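Local coordinates for protein rutinosidase (Aspergillus niger, PDB 6I1A) that hydrolyses rutinosides such as rutin as a secreted family 5 glycoside hydrolase, and may also act on beta-1,3-glucans, at residues A[23-28]-A[338-343]; A[73-78]-A[118-123]; A[80-85]-A[363-368]; A[89-94]-A[128-133]. One frame throughout, in Å; residues are numbered along the deposited sequence. Where two conformers were deposited one is given.

Interaction 1 of 4, residues A[23-28]-A[338-343]; sequences NGVNLG and WTAKFT. With EDO (1,2-ethanediol), chain L.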
loop_
_atom_site.group_PDB
_atom_site.type_symbol
_atom_site.label_atom_id
_atom_site.label_comp_id
_atom_site.label_asym_id
_atom_site.label_seq_id
_atom_site.Cartn_x
_atom_site.Cartn_y
_atom_site.Cartn_z
ATOM N N ASN A 23 9.639 -10.279 23.133
ATOM C CA ASN A 23 8.205 -10.343 22.773
ATOM C C ASN A 23 7.445 -9.736 23.941
ATOM O O ASN A 23 7.634 -10.123 25.112
ATOM C CB ASN A 23 7.741 -11.776 22.475
ATOM C CG ASN A 23 8.421 -12.358 21.234
ATOM O OD1 ASN A 23 8.944 -11.632 20.412
ATOM N ND2 ASN A 23 8.389 -13.682 21.120
ATOM N N GLY A 24 6.607 -8.786 23.609
ATOM C CA GLY A 24 5.882 -7.987 24.581
ATOM C C GLY A 24 4.398 -7.926 24.350
ATOM O O GLY A 24 3.803 -8.552 23.453
ATOM N N VAL A 25 3.771 -7.111 25.168
ATOM C CA VAL A 25 2.366 -6.736 25.026
ATOM C C VAL A 25 2.175 -5.248 25.342
ATOM O O VAL A 25 2.888 -4.689 26.203
ATOM C CB VAL A 25 1.510 -7.668 25.918
ATOM C CG1 VAL A 25 1.645 -7.370 27.396
ATOM C CG2 VAL A 25 0.070 -7.656 25.480
ATOM N N ASN A 26 1.146 -4.690 24.735
ATOM C CA ASN A 26 0.622 -3.380 25.141
ATOM C C ASN A 26 -0.327 -3.544 26.297
ATOM O O ASN A 26 -1.095 -4.513 26.350
ATOM C CB ASN A 26 -0.139 -2.703 24.022
ATOM C CG ASN A 26 0.804 -2.169 22.957
ATOM O OD1 ASN A 26 1.253 -1.014 23.097
ATOM N ND2 ASN A 26 1.172 -2.987 21.966
ATOM N N LEU A 27 -0.258 -2.611 27.244
ATOM C CA LEU A 27 -1.286 -2.472 28.291
ATOM C C LEU A 27 -2.231 -1.366 27.829
ATOM O O LEU A 27 -2.384 -0.314 28.518
ATOM C CB LEU A 27 -0.637 -2.233 29.652
ATOM C CG LEU A 27 0.361 -3.237 30.157
ATOM C CD1 LEU A 27 0.860 -2.883 31.544
ATOM C CD2 LEU A 27 -0.184 -4.666 30.148
ATOM N N GLY A 28 -2.856 -1.519 26.674
ATOM C CA GLY A 28 -3.761 -0.528 26.137
ATOM C C GLY A 28 -5.107 -0.522 26.816
ATOM O O GLY A 28 -5.485 -1.480 27.486
ATOM N N TRP A 338 -1.133 -5.825 20.458
ATOM C CA TRP A 338 -2.261 -4.985 20.914
ATOM C C TRP A 338 -3.426 -5.945 21.111
ATOM O O TRP A 338 -3.996 -6.349 20.096
ATOM C CB TRP A 338 -2.626 -3.878 19.927
ATOM C CG TRP A 338 -3.597 -2.899 20.516
ATOM C CD1 TRP A 338 -4.957 -2.952 20.593
ATOM C CD2 TRP A 338 -3.203 -1.717 21.252
ATOM N NE1 TRP A 338 -5.436 -1.859 21.271
ATOM C CE2 TRP A 338 -4.376 -1.098 21.693
ATOM C CE3 TRP A 338 -1.973 -1.088 21.517
ATOM C CZ2 TRP A 338 -4.386 0.116 22.391
ATOM C CZ3 TRP A 338 -1.979 0.085 22.228
ATOM C CH2 TRP A 338 -3.154 0.679 22.649
ATOM N N THR A 339 -3.829 -6.280 22.332
ATOM C CA THR A 339 -3.409 -5.740 23.631
ATOM C C THR A 339 -3.574 -6.808 24.693
ATOM O O THR A 339 -4.144 -7.919 24.419
ATOM C CB THR A 339 -4.215 -4.474 23.896
ATOM O OG1 THR A 339 -3.788 -3.868 25.125
ATOM C CG2 THR A 339 -5.712 -4.691 23.968
ATOM N N ALA A 340 -3.114 -6.568 25.920
ATOM C CA ALA A 340 -3.142 -7.585 26.976
ATOM C C ALA A 340 -4.573 -8.038 27.275
ATOM O O ALA A 340 -4.780 -9.294 27.368
ATOM C CB ALA A 340 -2.523 -7.004 28.227
ATOM N N LYS A 341 -5.490 -7.121 27.440
ATOM C CA LYS A 341 -6.846 -7.415 27.938
ATOM C C LYS A 341 -7.825 -6.675 27.059
ATOM O O LYS A 341 -7.785 -5.464 26.984
ATOM C CB LYS A 341 -6.906 -6.953 29.397
ATOM C CG LYS A 341 -7.737 -7.793 30.319
ATOM C CD LYS A 341 -7.184 -7.618 31.707
ATOM C CE LYS A 341 -7.904 -8.455 32.688
ATOM N NZ LYS A 341 -7.836 -7.823 34.007
ATOM N N PHE A 342 -8.758 -7.388 26.409
ATOM C CA PHE A 342 -9.671 -6.821 25.435
ATOM C C PHE A 342 -10.982 -7.591 25.508
ATOM O O PHE A 342 -10.920 -8.846 25.350
ATOM C CB PHE A 342 -9.039 -6.944 24.055
ATOM C CG PHE A 342 -9.730 -6.215 22.950
ATOM C CD1 PHE A 342 -10.963 -6.672 22.474
ATOM C CD2 PHE A 342 -9.148 -5.164 22.258
ATOM C CE1 PHE A 342 -11.582 -6.046 21.420
ATOM C CE2 PHE A 342 -9.750 -4.570 21.187
ATOM C CZ PHE A 342 -10.984 -4.982 20.762
ATOM N N THR A 343 -12.070 -6.904 25.806
ATOM C CA THR A 343 -13.407 -7.581 25.896
ATOM C C THR A 343 -14.386 -7.029 24.886
ATOM O O THR A 343 -15.581 -7.539 24.882
ATOM C CB THR A 343 -13.954 -7.536 27.308
ATOM O OG1 THR A 343 -14.068 -6.149 27.609
ATOM C CG2 THR A 343 -13.056 -8.280 28.252
HETATM C C1 EDO L . 5.434 -14.507 24.239
HETATM O O1 EDO L . 4.121 -14.537 24.612
HETATM C C2 EDO L . 5.873 -15.662 23.448
HETATM O O2 EDO L . 7.214 -15.410 22.970
HETATM O O HOH W 1 -5.348 -4.198 27.403
#
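Asn26 and Trp338 cross at about a right angle, with the amide plane turned 47° from the indole. The nearest pair is Asn26 CG to Trp338 CE3, 3.3 Å. The amide is fixed at both ends by partners beyond the two segments: OD1 takes a bond from Arg92, while ND2 donates to the carbonyls of Gly302 and Tyr337. Further round the indole, Trp338 CH2 comes within 3.7 Å of Gly28 CA, an approach helped by the absence of a side chain on Gly28. Thr339 OG1, anti to the backbone N (chi1 -177°), accepts from Gly28 N at 3.0 Å and donates to a water, which in turn donates to Gly28 O and accepts from Lys341 N. Ala340 N closes the backbone link to Asn26 O at 2.9 Å. Apolar cover comes from Val25 CG2 and Leu27 CD2, each 3.8 Å from Ala340 CB. The peptide between Trp338 and Thr339 is cis; a cis bond after the tryptophan following the last barrel strand is a recognised feature of family 5 TIM barrels, where the corresponding tryptophan lines the catalytic cleft, as Trp338 probably does here.

Interaction 2 of 4, residues A[73-78]-A[118-123]; sequences TLITKA and KEIADY. Unlike the reference sequence in segment 73-78: Leu74 (reference Trp).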
loop_
_atom_site.group_PDB
_atom_site.type_symbol
_atom_site.label_atom_id
_atom_site.label_comp_id
_atom_site.label_asym_id
_atom_site.label_seq_id
_atom_site.Cartn_x
_atom_site.Cartn_y
_atom_site.Cartn_z
ATOM N N THR A 73 -8.213 -1.328 38.706
ATOM C CA THR A 73 -8.760 -2.687 38.569
ATOM C C THR A 73 -8.475 -3.374 37.241
ATOM O O THR A 73 -8.408 -4.609 37.245
ATOM C CB THR A 73 -10.253 -2.678 38.821
ATOM O OG1 THR A 73 -10.896 -1.847 37.864
ATOM C CG2 THR A 73 -10.571 -2.289 40.250
ATOM N N LEU A 74 -8.284 -2.673 36.138
ATOM C CA LEU A 74 -8.216 -3.375 34.827
ATOM C C LEU A 74 -6.924 -4.176 34.710
ATOM O O LEU A 74 -6.947 -5.320 34.224
ATOM C CB LEU A 74 -8.302 -2.370 33.683
ATOM C CG LEU A 74 -8.328 -2.992 32.282
ATOM C CD1 LEU A 74 -9.689 -3.637 31.957
ATOM C CD2 LEU A 74 -8.009 -1.982 31.199
ATOM N N ILE A 75 -5.787 -3.561 35.056
ATOM C CA ILE A 75 -4.448 -4.213 34.996
ATOM C C ILE A 75 -3.899 -4.301 36.391
ATOM O O ILE A 75 -3.706 -3.273 37.058
ATOM C CB ILE A 75 -3.454 -3.503 34.048
ATOM C CG1 ILE A 75 -4.014 -3.443 32.632
ATOM C CG2 ILE A 75 -2.066 -4.128 34.136
ATOM C CD1 ILE A 75 -4.163 -4.766 31.922
ATOM N N THR A 76 -3.647 -5.519 36.872
ATOM C CA THR A 76 -3.104 -5.735 38.216
ATOM C C THR A 76 -1.873 -6.615 38.152
ATOM O O THR A 76 -1.449 -7.077 37.094
ATOM C CB THR A 76 -4.184 -6.354 39.127
ATOM O OG1 THR A 76 -4.336 -7.693 38.650
ATOM C CG2 THR A 76 -5.484 -5.586 39.110
ATOM N N LYS A 77 -1.249 -6.850 39.285
ATOM C CA LYS A 77 -0.082 -7.752 39.350
ATOM C C LYS A 77 -0.433 -9.136 38.810
ATOM O O LYS A 77 0.437 -9.758 38.181
ATOM C CB LYS A 77 0.401 -7.809 40.790
ATOM C CG LYS A 77 1.061 -6.531 41.246
ATOM C CD LYS A 77 1.373 -6.606 42.693
ATOM C CE LYS A 77 1.908 -5.300 43.200
ATOM N NZ LYS A 77 2.283 -5.491 44.612
ATOM N N ALA A 78 -1.669 -9.605 39.015
ATOM C CA ALA A 78 -2.132 -10.899 38.474
ATOM C C ALA A 78 -1.978 -10.910 36.939
ATOM O O ALA A 78 -1.570 -11.973 36.417
ATOM C CB ALA A 78 -3.582 -11.149 38.864
ATOM N N LYS A 118 3.634 3.207 38.031
ATOM C CA LYS A 118 4.779 2.827 38.865
ATOM C C LYS A 118 4.543 1.493 39.620
ATOM O O LYS A 118 5.471 0.667 39.626
ATOM C CB LYS A 118 4.998 3.943 39.857
ATOM C CG LYS A 118 6.179 3.607 40.765
ATOM C CD LYS A 118 6.634 4.764 41.666
ATOM C CE LYS A 118 7.679 4.300 42.656
ATOM N NZ LYS A 118 8.872 3.718 41.997
ATOM N N GLU A 119 3.339 1.275 40.151
ATOM C CA GLU A 119 3.085 -0.007 40.897
ATOM C C GLU A 119 3.281 -1.201 39.951
ATOM O O GLU A 119 4.001 -2.187 40.292
ATOM C CB GLU A 119 1.681 -0.033 41.482
ATOM C CG GLU A 119 1.555 -1.226 42.400
ATOM C CD GLU A 119 0.184 -1.839 42.589
ATOM O OE1 GLU A 119 -0.346 -2.421 41.603
ATOM O OE2 GLU A 119 -0.305 -1.806 43.753
ATOM N N ILE A 120 2.709 -1.087 38.745
ATOM C CA ILE A 120 2.798 -2.227 37.799
ATOM C C ILE A 120 4.204 -2.348 37.234
ATOM O O ILE A 120 4.742 -3.462 37.086
ATOM C CB ILE A 120 1.745 -2.037 36.675
ATOM C CG1 ILE A 120 0.327 -2.164 37.266
ATOM C CG2 ILE A 120 2.033 -2.988 35.509
ATOM C CD1 ILE A 120 -0.004 -3.451 37.997
ATOM N N ALA A 121 4.838 -1.247 36.797
ATOM C CA ALA A 121 6.186 -1.296 36.219
ATOM C C ALA A 121 7.174 -1.843 37.253
ATOM O O ALA A 121 8.023 -2.705 36.907
ATOM C CB ALA A 121 6.570 0.102 35.727
ATOM N N ASP A 122 7.104 -1.324 38.484
ATOM C CA ASP A 122 8.062 -1.773 39.533
ATOM C C ASP A 122 7.879 -3.285 39.762
ATOM O O ASP A 122 8.909 -3.964 39.902
ATOM C CB ASP A 122 7.828 -1.062 40.847
ATOM C CG ASP A 122 8.317 0.382 40.905
ATOM O OD1 ASP A 122 8.780 0.864 39.876
ATOM O OD2 ASP A 122 8.047 1.043 41.910
ATOM N N TYR A 123 6.642 -3.763 39.763
ATOM C CA TYR A 123 6.376 -5.206 40.002
ATOM C C TYR A 123 6.986 -6.011 38.867
ATOM O O TYR A 123 7.662 -7.059 39.044
ATOM C CB TYR A 123 4.886 -5.465 40.150
ATOM C CG TYR A 123 4.609 -6.931 40.370
ATOM C CD1 TYR A 123 4.851 -7.521 41.600
ATOM C CD2 TYR A 123 4.159 -7.754 39.347
ATOM C CE1 TYR A 123 4.644 -8.893 41.798
ATOM C CE2 TYR A 123 3.907 -9.099 39.531
ATOM C CZ TYR A 123 4.189 -9.678 40.759
ATOM O OH TYR A 123 3.932 -11.012 40.982
HETATM O O HOH W 2 -2.075 -4.599 41.364
#
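Glu119 OE1 receives a water's hydrogen bond at 2.8 Å, and the same water accepts from Lys77 N at 3.2 Å, so one solvent molecule ties the carboxylate to the first turn of the facing helix. The contact joins two helices of the outer layer of the TIM barrel, 77-85 and 113-128, at the N-terminal end of the former. Thr76 is the N-cap there, although its OG1 receives only a weak bond from Ala78 N, at 3.3 Å. The main side-chain overlap is a CH-pi contact: Lys77 CG lies over one face of the Tyr123 ring, 3.8 Å from the centroid and 17° off the ring normal. CG sits anti to the carbonyl carbon (chi1 -71°), and the extended chain beyond it runs on past CD1 of the ring. The tyrosine is anchored at its far end by a bond from OH to Asp81. Beside this, Ile120 CD1 packs on the backbone, 3.7 Å from Thr76 C. Lys77 and Glu119 cross at about a right angle, with Lys77 CE 3.9 Å from Glu119 CD. Their charged ends are farther apart than a salt bridge, Lys77 NZ standing 4.6 Å from Glu119 OE2.

Interaction 3 of 4, residues A[80-85]-A[363-368]; sequences IDKLAS and FIDEGY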
loop_
_atom_site.group_PDB
_atom_site.type_symbol
_atom_site.label_atom_id
_atom_site.label_comp_id
_atom_site.label_asym_id
_atom_site.label_seq_id
_atom_site.Cartn_x
_atom_site.Cartn_y
_atom_site.Cartn_z
ATOM N N ILE A 80 0.236 -9.181 35.180
ATOM C CA ILE A 80 1.684 -9.290 34.911
ATOM C C ILE A 80 2.158 -10.727 35.079
ATOM O O ILE A 80 2.937 -11.225 34.291
ATOM C CB ILE A 80 2.494 -8.312 35.776
ATOM C CG1 ILE A 80 1.918 -6.892 35.644
ATOM C CG2 ILE A 80 3.981 -8.380 35.464
ATOM C CD1 ILE A 80 1.659 -6.408 34.224
ATOM N N ASP A 81 1.702 -11.423 36.150
ATOM C CA ASP A 81 2.068 -12.839 36.322
ATOM C C ASP A 81 1.581 -13.704 35.165
ATOM O O ASP A 81 2.361 -14.550 34.676
ATOM C CB ASP A 81 1.501 -13.359 37.641
ATOM C CG ASP A 81 2.111 -12.719 38.878
ATOM O OD1 ASP A 81 3.281 -12.292 38.838
ATOM O OD2 ASP A 81 1.409 -12.707 39.912
ATOM N N LYS A 82 0.373 -13.469 34.707
ATOM C CA LYS A 82 -0.154 -14.271 33.563
ATOM C C LYS A 82 0.666 -14.002 32.298
ATOM O O LYS A 82 1.092 -14.924 31.568
ATOM C CB LYS A 82 -1.593 -13.928 33.313
ATOM C CG LYS A 82 -2.181 -14.802 32.208
ATOM C CD LYS A 82 -3.557 -14.510 31.906
ATOM C CE LYS A 82 -4.516 -14.481 33.082
ATOM N NZ LYS A 82 -5.863 -13.991 32.672
ATOM N N LEU A 83 0.951 -12.723 32.038
ATOM C CA LEU A 83 1.774 -12.371 30.859
ATOM C C LEU A 83 3.154 -13.005 30.954
ATOM O O LEU A 83 3.671 -13.542 29.955
ATOM C CB LEU A 83 1.843 -10.836 30.795
ATOM C CG LEU A 83 0.530 -10.153 30.458
ATOM C CD1 LEU A 83 0.602 -8.658 30.717
ATOM C CD2 LEU A 83 0.093 -10.428 29.036
ATOM N N ALA A 84 3.821 -12.949 32.106
ATOM C CA ALA A 84 5.132 -13.561 32.305
ATOM C C ALA A 84 5.065 -15.075 32.032
ATOM O O ALA A 84 5.971 -15.633 31.409
ATOM C CB ALA A 84 5.621 -13.314 33.712
ATOM N N SER A 85 3.981 -15.699 32.455
ATOM C CA SER A 85 3.800 -17.172 32.289
ATOM C C SER A 85 3.723 -17.485 30.797
ATOM O O SER A 85 4.041 -18.642 30.428
ATOM C CB SER A 85 2.598 -17.699 33.073
ATOM O OG SER A 85 1.354 -17.518 32.382
ATOM N N PHE A 363 -5.004 -15.806 24.499
ATOM C CA PHE A 363 -4.035 -16.700 23.826
ATOM C C PHE A 363 -3.215 -17.489 24.835
ATOM O O PHE A 363 -2.872 -18.664 24.659
ATOM C CB PHE A 363 -3.102 -15.905 22.914
ATOM C CG PHE A 363 -3.775 -15.097 21.847
ATOM C CD1 PHE A 363 -5.002 -15.412 21.319
ATOM C CD2 PHE A 363 -3.130 -13.981 21.323
ATOM C CE1 PHE A 363 -5.574 -14.703 20.286
ATOM C CE2 PHE A 363 -3.707 -13.251 20.300
ATOM C CZ PHE A 363 -4.906 -13.622 19.755
ATOM N N ILE A 364 -2.746 -16.825 25.901
ATOM C CA ILE A 364 -1.944 -17.498 26.931
ATOM C C ILE A 364 -2.823 -18.623 27.562
ATOM O O ILE A 364 -2.304 -19.736 27.719
ATOM C CB ILE A 364 -1.462 -16.486 27.985
ATOM C CG1 ILE A 364 -0.496 -15.487 27.327
ATOM C CG2 ILE A 364 -0.763 -17.216 29.108
ATOM C CD1 ILE A 364 -0.024 -14.341 28.250
ATOM N N ASP A 365 -4.033 -18.294 27.944
ATOM C CA ASP A 365 -4.922 -19.260 28.676
ATOM C C ASP A 365 -5.270 -20.435 27.748
ATOM O O ASP A 365 -5.654 -21.534 28.282
ATOM C CB ASP A 365 -6.173 -18.562 29.199
ATOM C CG ASP A 365 -5.913 -17.804 30.497
ATOM O OD1 ASP A 365 -4.829 -17.921 31.020
ATOM O OD2 ASP A 365 -6.766 -17.094 30.916
ATOM N N GLU A 366 -5.310 -20.257 26.427
ATOM C CA GLU A 366 -5.582 -21.347 25.434
ATOM C C GLU A 366 -4.307 -22.152 25.190
ATOM O O GLU A 366 -4.378 -23.101 24.359
ATOM C CB GLU A 366 -6.128 -20.753 24.143
ATOM C CG GLU A 366 -7.482 -20.114 24.285
ATOM C CD GLU A 366 -8.543 -21.178 24.533
ATOM O OE1 GLU A 366 -8.952 -21.838 23.570
ATOM O OE2 GLU A 366 -8.859 -21.407 25.679
ATOM N N GLY A 367 -3.167 -21.830 25.792
ATOM C CA GLY A 367 -1.923 -22.597 25.715
ATOM C C GLY A 367 -1.198 -22.397 24.384
ATOM O O GLY A 367 -0.404 -23.249 23.977
ATOM N N TYR A 368 -1.391 -21.251 23.726
ATOM C CA TYR A 368 -0.690 -20.975 22.437
ATOM C C TYR A 368 0.820 -20.991 22.589
ATOM O O TYR A 368 1.513 -21.279 21.536
ATOM C CB TYR A 368 -1.182 -19.659 21.822
ATOM C CG TYR A 368 -2.575 -19.671 21.268
ATOM C CD1 TYR A 368 -3.430 -20.741 21.475
ATOM C CD2 TYR A 368 -3.078 -18.604 20.535
ATOM C CE1 TYR A 368 -4.695 -20.795 20.915
ATOM C CE2 TYR A 368 -4.396 -18.613 20.069
ATOM C CZ TYR A 368 -5.212 -19.704 20.267
ATOM O OH TYR A 368 -6.499 -19.831 19.759
#
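In the packing of the C-terminal helix 360-365 on barrel helix 77-85, Ile364 is the residue that reaches across. Its CD1 ends over the backbone of the facing helix, 3.5 Å from Lys82 O and 3.7 Å from Leu83 CA. Leu83 lies at about a right angle to it, and the methyls Leu83 CD2 and Ile364 CD1 meet at 4.0 Å. The other branch, Ile364 CG2, is anti to the backbone N and comes within 3.9 Å of Ser85 OG. That hydroxyl is turned back into its own helix, donating to Lys82 O at 2.7 Å, with the donor tilted 16° from the carbonyl plane. The apolar branches therefore lie against a hydroxyl and a carbonyl that are bonded to each other within one turn. At the outer margin, Lys82 bends at chi3 (-52°), and its NZ stands 3.7 Å from Asp365 OD2, a long salt bridge that is probably weak. A Schellman motif at Gly367, which has positive phi, ends the C-terminal helix just beyond. Within the fold, Ile80 and Ala84 of helix 77-85 pack on helix 113-128, whereas Phe363 of the C-terminal helix touches Val321 of helix 317-331 and stacks edge-to-face on Tyr337, at the end of strand 334-337.

Interaction 4 of 4, residues A[89-94]-A[128-133]; sequences TVLRIP and YNMHII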
loop_
_atom_site.group_PDB
_atom_site.type_symbol
_atom_site.label_atom_id
_atom_site.label_comp_id
_atom_site.label_asym_id
_atom_site.label_seq_id
_atom_site.Cartn_x
_atom_site.Cartn_y
_atom_site.Cartn_z
ATOM N N THR A 89 8.261 -10.402 27.996
ATOM C CA THR A 89 9.423 -9.746 28.627
ATOM C C THR A 89 9.456 -8.229 28.379
ATOM O O THR A 89 10.382 -7.565 28.886
ATOM C CB THR A 89 10.737 -10.302 28.121
ATOM O OG1 THR A 89 10.858 -10.107 26.728
ATOM C CG2 THR A 89 10.890 -11.772 28.445
ATOM N N VAL A 90 8.468 -7.656 27.689
ATOM C CA VAL A 90 8.391 -6.196 27.429
ATOM C C VAL A 90 6.966 -5.740 27.638
ATOM O O VAL A 90 6.028 -6.448 27.164
ATOM C CB VAL A 90 8.811 -5.893 25.988
ATOM C CG1 VAL A 90 8.663 -4.419 25.668
ATOM C CG2 VAL A 90 10.224 -6.366 25.739
ATOM N N LEU A 91 6.770 -4.616 28.297
ATOM C CA LEU A 91 5.460 -3.985 28.443
ATOM C C LEU A 91 5.498 -2.644 27.759
ATOM O O LEU A 91 6.330 -1.803 28.145
ATOM C CB LEU A 91 5.042 -3.818 29.904
ATOM C CG LEU A 91 4.993 -5.095 30.755
ATOM C CD1 LEU A 91 4.761 -4.785 32.218
ATOM C CD2 LEU A 91 3.958 -6.055 30.230
ATOM N N ARG A 92 4.654 -2.429 26.776
ATOM C CA ARG A 92 4.474 -1.086 26.195
ATOM C C ARG A 92 3.252 -0.498 26.846
ATOM O O ARG A 92 2.163 -1.142 26.872
ATOM C CB ARG A 92 4.305 -1.155 24.692
ATOM C CG ARG A 92 4.042 0.208 24.063
ATOM C CD ARG A 92 4.239 0.205 22.571
ATOM N NE ARG A 92 4.052 1.467 21.873
ATOM C CZ ARG A 92 2.937 1.910 21.305
ATOM N NH1 ARG A 92 1.787 1.230 21.382
ATOM N NH2 ARG A 92 2.998 3.037 20.586
ATOM N N ILE A 93 3.363 0.686 27.444
ATOM C CA ILE A 93 2.322 1.293 28.263
ATOM C C ILE A 93 1.875 2.624 27.689
ATOM O O ILE A 93 2.536 3.671 27.918
ATOM C CB ILE A 93 2.718 1.403 29.755
ATOM C CG1 ILE A 93 3.320 0.116 30.294
ATOM C CG2 ILE A 93 1.508 1.867 30.518
ATOM C CD1 ILE A 93 3.707 0.133 31.746
ATOM N N PRO A 94 0.784 2.657 26.913
ATOM C CA PRO A 94 0.222 3.891 26.385
ATOM C C PRO A 94 -0.384 4.716 27.523
ATOM O O PRO A 94 -1.145 4.207 28.342
ATOM C CB PRO A 94 -0.861 3.429 25.395
ATOM C CG PRO A 94 -0.432 2.041 25.046
ATOM C CD PRO A 94 0.129 1.465 26.328
ATOM N N TYR A 128 10.311 -9.945 37.250
ATOM C CA TYR A 128 10.618 -10.603 35.971
ATOM C C TYR A 128 11.668 -9.891 35.112
ATOM O O TYR A 128 11.987 -10.399 34.031
ATOM C CB TYR A 128 9.323 -10.728 35.174
ATOM C CG TYR A 128 8.247 -11.498 35.866
ATOM C CD1 TYR A 128 8.380 -12.856 36.111
ATOM C CD2 TYR A 128 7.123 -10.886 36.373
ATOM C CE1 TYR A 128 7.395 -13.554 36.790
ATOM C CE2 TYR A 128 6.117 -11.586 37.042
ATOM C CZ TYR A 128 6.274 -12.931 37.264
ATOM O OH TYR A 128 5.282 -13.674 37.893
ATOM N N ASN A 129 12.178 -8.753 35.564
ATOM C CA ASN A 129 13.165 -7.958 34.816
ATOM C C ASN A 129 12.599 -7.565 33.425
ATOM O O ASN A 129 13.356 -7.554 32.438
ATOM C CB ASN A 129 14.509 -8.650 34.668
ATOM C CG ASN A 129 15.587 -7.673 34.230
ATOM O OD1 ASN A 129 15.492 -6.483 34.543
ATOM N ND2 ASN A 129 16.580 -8.167 33.521
ATOM N N MET A 130 11.294 -7.328 33.342
ATOM C CA MET A 130 10.694 -6.857 32.062
ATOM C C MET A 130 11.261 -5.465 31.706
ATOM O O MET A 130 11.594 -4.686 32.643
ATOM C CB MET A 130 9.180 -6.775 32.133
ATOM C CG MET A 130 8.527 -8.162 32.331
ATOM S SD MET A 130 6.804 -8.091 31.940
ATOM C CE MET A 130 6.286 -9.736 32.482
ATOM N N HIS A 131 11.294 -5.168 30.409
ATOM C CA HIS A 131 11.618 -3.793 29.901
ATOM C C HIS A 131 10.314 -3.035 29.714
ATOM O O HIS A 131 9.338 -3.683 29.291
ATOM C CB HIS A 131 12.451 -3.858 28.625
ATOM C CG HIS A 131 13.086 -2.546 28.235
ATOM N ND1 HIS A 131 14.153 -2.013 28.915
ATOM C CD2 HIS A 131 12.689 -1.602 27.320
ATOM C CE1 HIS A 131 14.456 -0.839 28.369
ATOM N NE2 HIS A 131 13.582 -0.557 27.438
ATOM N N ILE A 132 10.283 -1.759 30.036
ATOM C CA ILE A 132 9.088 -0.925 30.019
ATOM C C ILE A 132 9.249 0.136 28.942
ATOM O O ILE A 132 10.186 0.951 29.053
ATOM C CB ILE A 132 8.803 -0.294 31.381
ATOM C CG1 ILE A 132 8.861 -1.303 32.542
ATOM C CG2 ILE A 132 7.509 0.443 31.351
ATOM C CD1 ILE A 132 7.749 -2.365 32.512
ATOM N N ILE A 133 8.316 0.219 28.019
ATOM C CA ILE A 133 8.224 1.360 27.079
ATOM C C ILE A 133 7.130 2.308 27.552
ATOM O O ILE A 133 5.970 1.885 27.636
ATOM C CB ILE A 133 7.928 0.932 25.656
ATOM C CG1 ILE A 133 9.009 -0.010 25.124
ATOM C CG2 ILE A 133 7.700 2.118 24.708
ATOM C CD1 ILE A 133 8.548 -0.840 23.940
#
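Thr89, Leu91 and Ile93 bond to His131 and Ile133 in a ladder of four backbone hydrogen bonds: His131 N to Thr89 O, Leu91 N to His131 O, Ile133 N to Leu91 O and Ile93 N to Ile133 O. The shortest is Ile133 N to Leu91 O, 2.8 Å with 169° at the hydrogen. CA-H...O contacts supplement them, among them Val90 CA to His131 O at 3.3 Å. The strand axes approach to 4.7 Å and run parallel with a 21° twist, as expected for neighbouring strands of a TIM barrel; helix 113-128 makes the beta-alpha-beta crossover between them. Apolar contacts differ on the two faces. Toward the helices, Leu91 and Ile132 lie side by side, pointing the same way, with their CD1 atoms 3.9 Å apart. The Met130 chain, extended beyond CG, crosses Leu91 at a slant, its SD 3.7 Å from Leu91 CG. Farther along, Ile93 CD1 touches Ile132 CG2 at 3.8 Å. On the face bearing Val90, Arg92, His131 and Ile133, Val90 CG1, anti to the backbone N (chi1 177°), is placed 4.0 Å from Ile133 CD1, the two side chains crossing at a slant. Polar groups there bond beyond the pair: Arg92 forms salt bridges with Glu190, Glu303 and Asp264, and His131 NE2 bonds to Thr188.

Interactions 1 and 4 share one sheet, their centres 11 Å apart, and a probable hydrogen bond from Leu27 N, just after strand 22-26, to Arg92 O (2.9 Å) reaches strand 90-95. In family 5 barrels the active site lies at the C-terminal ends of the strands, the end to which Trp338 and Pro94 belong; Trp338 CZ3 packs on Pro94 CG at 3.8 Å. Interactions 2 and 3 lie in the helical layer and both use helix 77-85. Asp81 OD1 of interaction 3 probably ties this helix to helix 113-128, 2.6 Å from Tyr128 OH of interaction 4 as well as bonding Tyr123. Leu83 of interaction 3 also touches the sheet, its CD1 3.7 Å from Val25 CG1 of interaction 1.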